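Local atomic coordinates of actin binding protein family protein (Entamoeba histolytica HM-1:IMSS, PDB entry 6K2F), a protein that probably binds actin monomers and holds back their polymerization, this chain being the N-terminal ADF-homology domain of a twinfilin. Residues Q25-D30 against N34-E39; K13-S18 against Y78-L83. All coordinates share one frame; numbering follows the deposited sequence.

Interaction 1 (Q25-D30 against N34-E39); sequences QATIVD and NIKAIE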
# COMPACT_ATOMS: atom_id res chain seq x y z
N GLN A 25 -0.67 -7.65 -10.86
CA GLN A 25 -0.34 -8.93 -11.51
C GLN A 25 -0.93 -8.85 -12.90
O GLN A 25 -2.09 -8.37 -13.02
CB GLN A 25 -0.91 -10.12 -10.77
CG GLN A 25 -0.48 -11.46 -11.38
CD GLN A 25 -1.02 -12.59 -10.55
OE1 GLN A 25 -2.08 -12.48 -9.94
NE2 GLN A 25 -0.29 -13.68 -10.53
N ALA A 26 -0.17 -9.26 -13.91
CA ALA A 26 -0.65 -9.22 -15.30
C ALA A 26 -0.35 -10.55 -15.98
O ALA A 26 0.65 -11.19 -15.65
CB ALA A 26 -0.02 -8.07 -16.03
N THR A 27 -1.18 -10.95 -16.92
CA THR A 27 -0.95 -12.15 -17.74
C THR A 27 -1.22 -11.81 -19.20
O THR A 27 -1.93 -10.84 -19.49
CB THR A 27 -1.79 -13.36 -17.32
OG1 THR A 27 -3.18 -13.04 -17.44
CG2 THR A 27 -1.51 -13.79 -15.89
N ILE A 28 -0.69 -12.64 -20.08
CA ILE A 28 -0.94 -12.50 -21.54
C ILE A 28 -2.25 -13.21 -21.85
O ILE A 28 -2.37 -14.44 -21.64
CB ILE A 28 0.27 -13.03 -22.32
CG1 ILE A 28 1.54 -12.29 -21.91
CG2 ILE A 28 -0.00 -12.95 -23.82
CD1 ILE A 28 2.83 -12.82 -22.53
N VAL A 29 -3.21 -12.45 -22.36
CA VAL A 29 -4.59 -12.88 -22.67
C VAL A 29 -4.90 -12.32 -24.05
O VAL A 29 -4.73 -11.11 -24.26
CB VAL A 29 -5.62 -12.39 -21.64
CG1 VAL A 29 -7.04 -12.77 -22.06
CG2 VAL A 29 -5.33 -12.92 -20.26
N ASP A 30 -5.35 -13.17 -24.97
CA ASP A 30 -5.70 -12.70 -26.33
C ASP A 30 -4.42 -12.11 -26.92
O ASP A 30 -3.45 -12.87 -27.00
CB ASP A 30 -6.96 -11.84 -26.22
CG ASP A 30 -8.18 -12.63 -25.75
OD1 ASP A 30 -8.13 -13.90 -25.78
OD2 ASP A 30 -9.20 -11.98 -25.37
N ASN A 34 -2.83 -8.18 -19.81
CA ASN A 34 -4.05 -7.75 -19.11
C ASN A 34 -3.83 -7.81 -17.61
O ASN A 34 -3.10 -8.68 -17.13
CB ASN A 34 -5.24 -8.63 -19.50
CG ASN A 34 -5.69 -8.43 -20.93
OD1 ASN A 34 -5.07 -7.68 -21.68
ND2 ASN A 34 -6.79 -9.05 -21.31
N ILE A 35 -4.53 -6.94 -16.88
CA ILE A 35 -4.60 -6.98 -15.40
C ILE A 35 -5.23 -8.31 -14.99
O ILE A 35 -6.33 -8.65 -15.52
CB ILE A 35 -5.44 -5.83 -14.84
CG1 ILE A 35 -4.87 -4.46 -15.22
CG2 ILE A 35 -5.59 -5.98 -13.34
CD1 ILE A 35 -5.90 -3.37 -15.16
N LYS A 36 -4.54 -9.04 -14.13
CA LYS A 36 -5.07 -10.27 -13.48
C LYS A 36 -5.58 -9.92 -12.09
O LYS A 36 -6.63 -10.45 -11.68
CB LYS A 36 -3.99 -11.34 -13.41
CG LYS A 36 -4.47 -12.67 -12.84
CD LYS A 36 -5.23 -13.52 -13.82
CE LYS A 36 -5.64 -14.86 -13.24
NZ LYS A 36 -4.47 -15.67 -12.81
N ALA A 37 -4.82 -9.10 -11.35
CA ALA A 37 -5.14 -8.78 -9.95
C ALA A 37 -4.38 -7.53 -9.54
O ALA A 37 -3.34 -7.22 -10.16
CB ALA A 37 -4.74 -9.93 -9.05
N ILE A 38 -4.92 -6.84 -8.55
CA ILE A 38 -4.29 -5.62 -7.98
C ILE A 38 -4.24 -5.81 -6.47
O ILE A 38 -5.28 -6.16 -5.88
CB ILE A 38 -5.08 -4.37 -8.36
CG1 ILE A 38 -5.19 -4.24 -9.89
CG2 ILE A 38 -4.45 -3.16 -7.71
CD1 ILE A 38 -6.34 -3.37 -10.31
N GLU A 39 -3.08 -5.56 -5.87
CA GLU A 39 -2.88 -5.64 -4.41
C GLU A 39 -2.60 -4.23 -3.88
O GLU A 39 -1.59 -3.62 -4.31
CB GLU A 39 -1.73 -6.58 -4.09
CG GLU A 39 -1.36 -6.62 -2.62
CD GLU A 39 -2.48 -6.95 -1.67
OE1 GLU A 39 -3.09 -8.05 -1.82
OE2 GLU A 39 -2.75 -6.13 -0.76
O HOH W 1 -4.94 -11.28 -16.83

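Interaction 2 (K13-S18 against Y78-L83); sequences KDMNSS and YKWLLL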
# COMPACT_ATOMS: atom_id res chain seq x y z
N LYS A 13 -0.28 3.66 -14.59
CA LYS A 13 0.01 5.12 -14.48
C LYS A 13 -0.70 5.69 -13.26
O LYS A 13 -0.11 6.54 -12.61
CB LYS A 13 -0.43 5.84 -15.75
CG LYS A 13 0.47 5.57 -16.94
CD LYS A 13 -0.06 6.19 -18.23
CE LYS A 13 0.99 6.56 -19.25
NZ LYS A 13 2.20 5.70 -19.16
N ASP A 14 -1.93 5.23 -12.99
CA ASP A 14 -2.71 5.69 -11.81
C ASP A 14 -1.97 5.29 -10.53
O ASP A 14 -1.75 6.18 -9.67
CB ASP A 14 -4.14 5.15 -11.84
CG ASP A 14 -4.97 5.78 -10.74
OD1 ASP A 14 -4.86 7.01 -10.57
OD2 ASP A 14 -5.68 5.04 -10.03
N MET A 15 -1.57 4.03 -10.40
CA MET A 15 -0.86 3.56 -9.19
C MET A 15 0.50 4.25 -9.07
O MET A 15 0.89 4.64 -7.95
CB MET A 15 -0.69 2.04 -9.21
CG MET A 15 -0.26 1.51 -7.86
SD MET A 15 -0.21 -0.30 -7.77
CE MET A 15 -1.94 -0.71 -7.99
N ASN A 16 1.18 4.47 -10.20
CA ASN A 16 2.50 5.14 -10.24
C ASN A 16 2.36 6.59 -9.75
O ASN A 16 3.17 7.03 -8.93
CB ASN A 16 3.10 5.10 -11.64
CG ASN A 16 4.49 5.68 -11.70
OD1 ASN A 16 5.37 5.26 -10.94
ND2 ASN A 16 4.70 6.67 -12.55
N SER A 17 1.38 7.32 -10.26
CA SER A 17 1.23 8.76 -9.96
C SER A 17 0.61 8.97 -8.57
O SER A 17 0.87 10.04 -7.99
CB SER A 17 0.43 9.44 -11.04
OG SER A 17 -0.91 8.97 -11.04
N SER A 18 -0.23 8.05 -8.08
CA SER A 18 -1.03 8.23 -6.84
C SER A 18 -0.37 7.50 -5.68
O SER A 18 -0.72 7.79 -4.54
CB SER A 18 -2.44 7.77 -7.04
OG SER A 18 -3.01 8.36 -8.20
N TYR A 78 7.06 6.54 -9.05
CA TYR A 78 7.93 5.62 -8.30
C TYR A 78 8.77 4.79 -9.27
O TYR A 78 8.40 4.59 -10.44
CB TYR A 78 7.07 4.70 -7.45
CG TYR A 78 6.60 5.30 -6.15
CD1 TYR A 78 7.42 5.25 -5.03
CD2 TYR A 78 5.34 5.87 -6.01
CE1 TYR A 78 7.00 5.73 -3.80
CE2 TYR A 78 4.91 6.34 -4.78
CZ TYR A 78 5.75 6.29 -3.67
OH TYR A 78 5.38 6.75 -2.43
N LYS A 79 9.86 4.24 -8.75
CA LYS A 79 10.59 3.10 -9.37
C LYS A 79 9.87 1.79 -9.00
O LYS A 79 9.31 1.69 -7.91
CB LYS A 79 12.03 3.09 -8.88
CG LYS A 79 12.86 4.29 -9.34
CD LYS A 79 13.68 3.98 -10.53
CE LYS A 79 14.53 5.13 -11.03
NZ LYS A 79 15.21 4.72 -12.28
N TRP A 80 9.87 0.83 -9.91
CA TRP A 80 9.16 -0.46 -9.77
C TRP A 80 10.14 -1.62 -9.96
O TRP A 80 11.23 -1.43 -10.52
CB TRP A 80 8.05 -0.55 -10.81
CG TRP A 80 6.96 0.47 -10.63
CD1 TRP A 80 7.04 1.82 -10.79
CD2 TRP A 80 5.62 0.19 -10.20
NE1 TRP A 80 5.84 2.40 -10.51
CE2 TRP A 80 4.94 1.44 -10.15
CE3 TRP A 80 4.90 -0.97 -9.94
CZ2 TRP A 80 3.60 1.53 -9.81
CZ3 TRP A 80 3.56 -0.88 -9.62
CH2 TRP A 80 2.93 0.36 -9.54
N LEU A 81 9.72 -2.79 -9.50
CA LEU A 81 10.32 -4.08 -9.88
C LEU A 81 9.41 -4.74 -10.90
O LEU A 81 8.18 -4.69 -10.75
CB LEU A 81 10.44 -5.00 -8.66
CG LEU A 81 11.01 -4.38 -7.40
CD1 LEU A 81 10.92 -5.39 -6.27
CD2 LEU A 81 12.42 -3.91 -7.64
N LEU A 82 10.02 -5.35 -11.91
CA LEU A 82 9.28 -6.26 -12.81
C LEU A 82 9.62 -7.67 -12.34
O LEU A 82 10.78 -8.07 -12.47
CB LEU A 82 9.70 -6.02 -14.26
CG LEU A 82 9.08 -7.02 -15.24
CD1 LEU A 82 7.56 -7.02 -15.17
CD2 LEU A 82 9.57 -6.72 -16.65
N LEU A 83 8.65 -8.35 -11.75
CA LEU A 83 8.82 -9.75 -11.31
C LEU A 83 8.23 -10.61 -12.42
O LEU A 83 7.06 -10.40 -12.75
CB LEU A 83 8.10 -9.98 -9.99
CG LEU A 83 8.43 -8.99 -8.87
CD1 LEU A 83 7.68 -9.38 -7.60
CD2 LEU A 83 9.92 -8.90 -8.61
O HOH W 2 7.88 5.85 -12.84

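Interaction 1 (Q25-D30 against N34-E39)
Asn34, Gln25 and Lys36 bury the most surface where 25-30 runs antiparallel to 34-39. At the turn end Asn34 and Thr27 form a hydrogen-bonded pair: Asn34 N gives an almost linear bond to Thr27 O (2.8 Å, 178° at the hydrogen), and Thr27 N returns one to Asn34 O at 3.0 Å. The Asn34 side chain crosses that of Val29 at about a right angle, with its amide group packed against Val29 CB.

Past the non-hydrogen-bonded pair Ala26-Ile35 the register shifts by one, a classic beta bulge in which Lys36 and Ala37 together face Gln25. Both their amides reach Gln25 O from the same face of its carbonyl plane, Lys36 N at 2.8 Å and Ala37 N at a longer 3.3 Å, while Gln25 N closes the ring on Ala37 O at 2.8 Å. The bulge also brings the side chain of Lys36 beside that of Gln25. Each has its CG anti to the backbone N (chi1 -176° for both), and the two run side by side in the same direction, Gln25 OE1 lying 3.8 Å from Lys36 CG and equally near Ala37 CB. On the other branch of the carboxamide, Gln25 NE2 is held by Tyr55 O and Ser62 OG. A water bonded to Thr27 OG1 at 2.6 Å also donates to Asn34 O, adding a polar link beside the backbone ladder.

The two strands form a beta hairpin, with strand 62-68 pairing on the far edge of strand 23-29. Ala26 and Ile35 rest on Leu8 of helix 6-18, and Thr27 meets Tyr98 of helix 92-101.

Interaction 2 (K13-S18 against Y78-L83)
The Trp80 indole meets segment 13-18 of helix 6-18 along its edge: Asn16 OD1 lies near the ring plane at the pyrrole nitrogen, Asn16 CA sits in plane beside CZ2, and Met15 SD approaches the outer end of the six-membered ring. Phe12, one turn before Asn16, also meets this indole, the two rings inclined to each other. The Tyr78 ring has Asn16 O near its plane at the edge, CD2 being 3.8 Å away, and enters a cation-pi contact with Arg67. That Asn16 carbonyl oxygen is buried here without a polar partner in the model.

Asn16 is the polar centre. Its CG stands anti to the backbone N (chi1 -176°), which carries the amide out from the helix to the strand. There OD1 accepts two hydrogen bonds, from Tyr78 N at 2.8 Å and from Trp80 NE1 at 2.9 Å, both nearly straight (168° and 171° at the hydrogens). The donors arrive on opposite faces of the carboxamide plane, both well out of it, so the oxygen is gripped between backbone and indole. These two N-H groups require an oxygen at this position and so set which way round the amide lies; ND2 has its own partner in Thr75 OG1.

Met15 supplies the apolar half. Its side chain crosses that of Trp80 at about a right angle and sets SD 3.7 Å from Trp80 CH2, a Met-aromatic contact made at the ring's edge and not over its face.

Beyond this patch, Trp80 also touches Phe114 on strand 114-120, the parallel neighbour of strand 77-85. A helix laid against a mixed central sheet in this way belongs to the ADF-homology fold; Asn16 gives the polar part of the join, with Met15 and Phe12 packing on the same indole.

How the interactions relate
After the short strand 3-4 the chain runs through helix 6-18, which supplies the first half of interaction 2, and then enters the hairpin of strands 23-29 and 32-39. Interaction 1 closes that hairpin over a short turn. Strand 62-68 follows, then strand 77-85, where interaction 2 closes a much longer loop back to the helix; interaction 1 is therefore nested inside it. Their centres lie about 15 Å apart, yet they touch directly, with Ile38 CG2 3.5 Å from Met15 CE. One contact joins neighbouring strands within the mixed sheet, while the other ties the helix to a different strand of that same sheet.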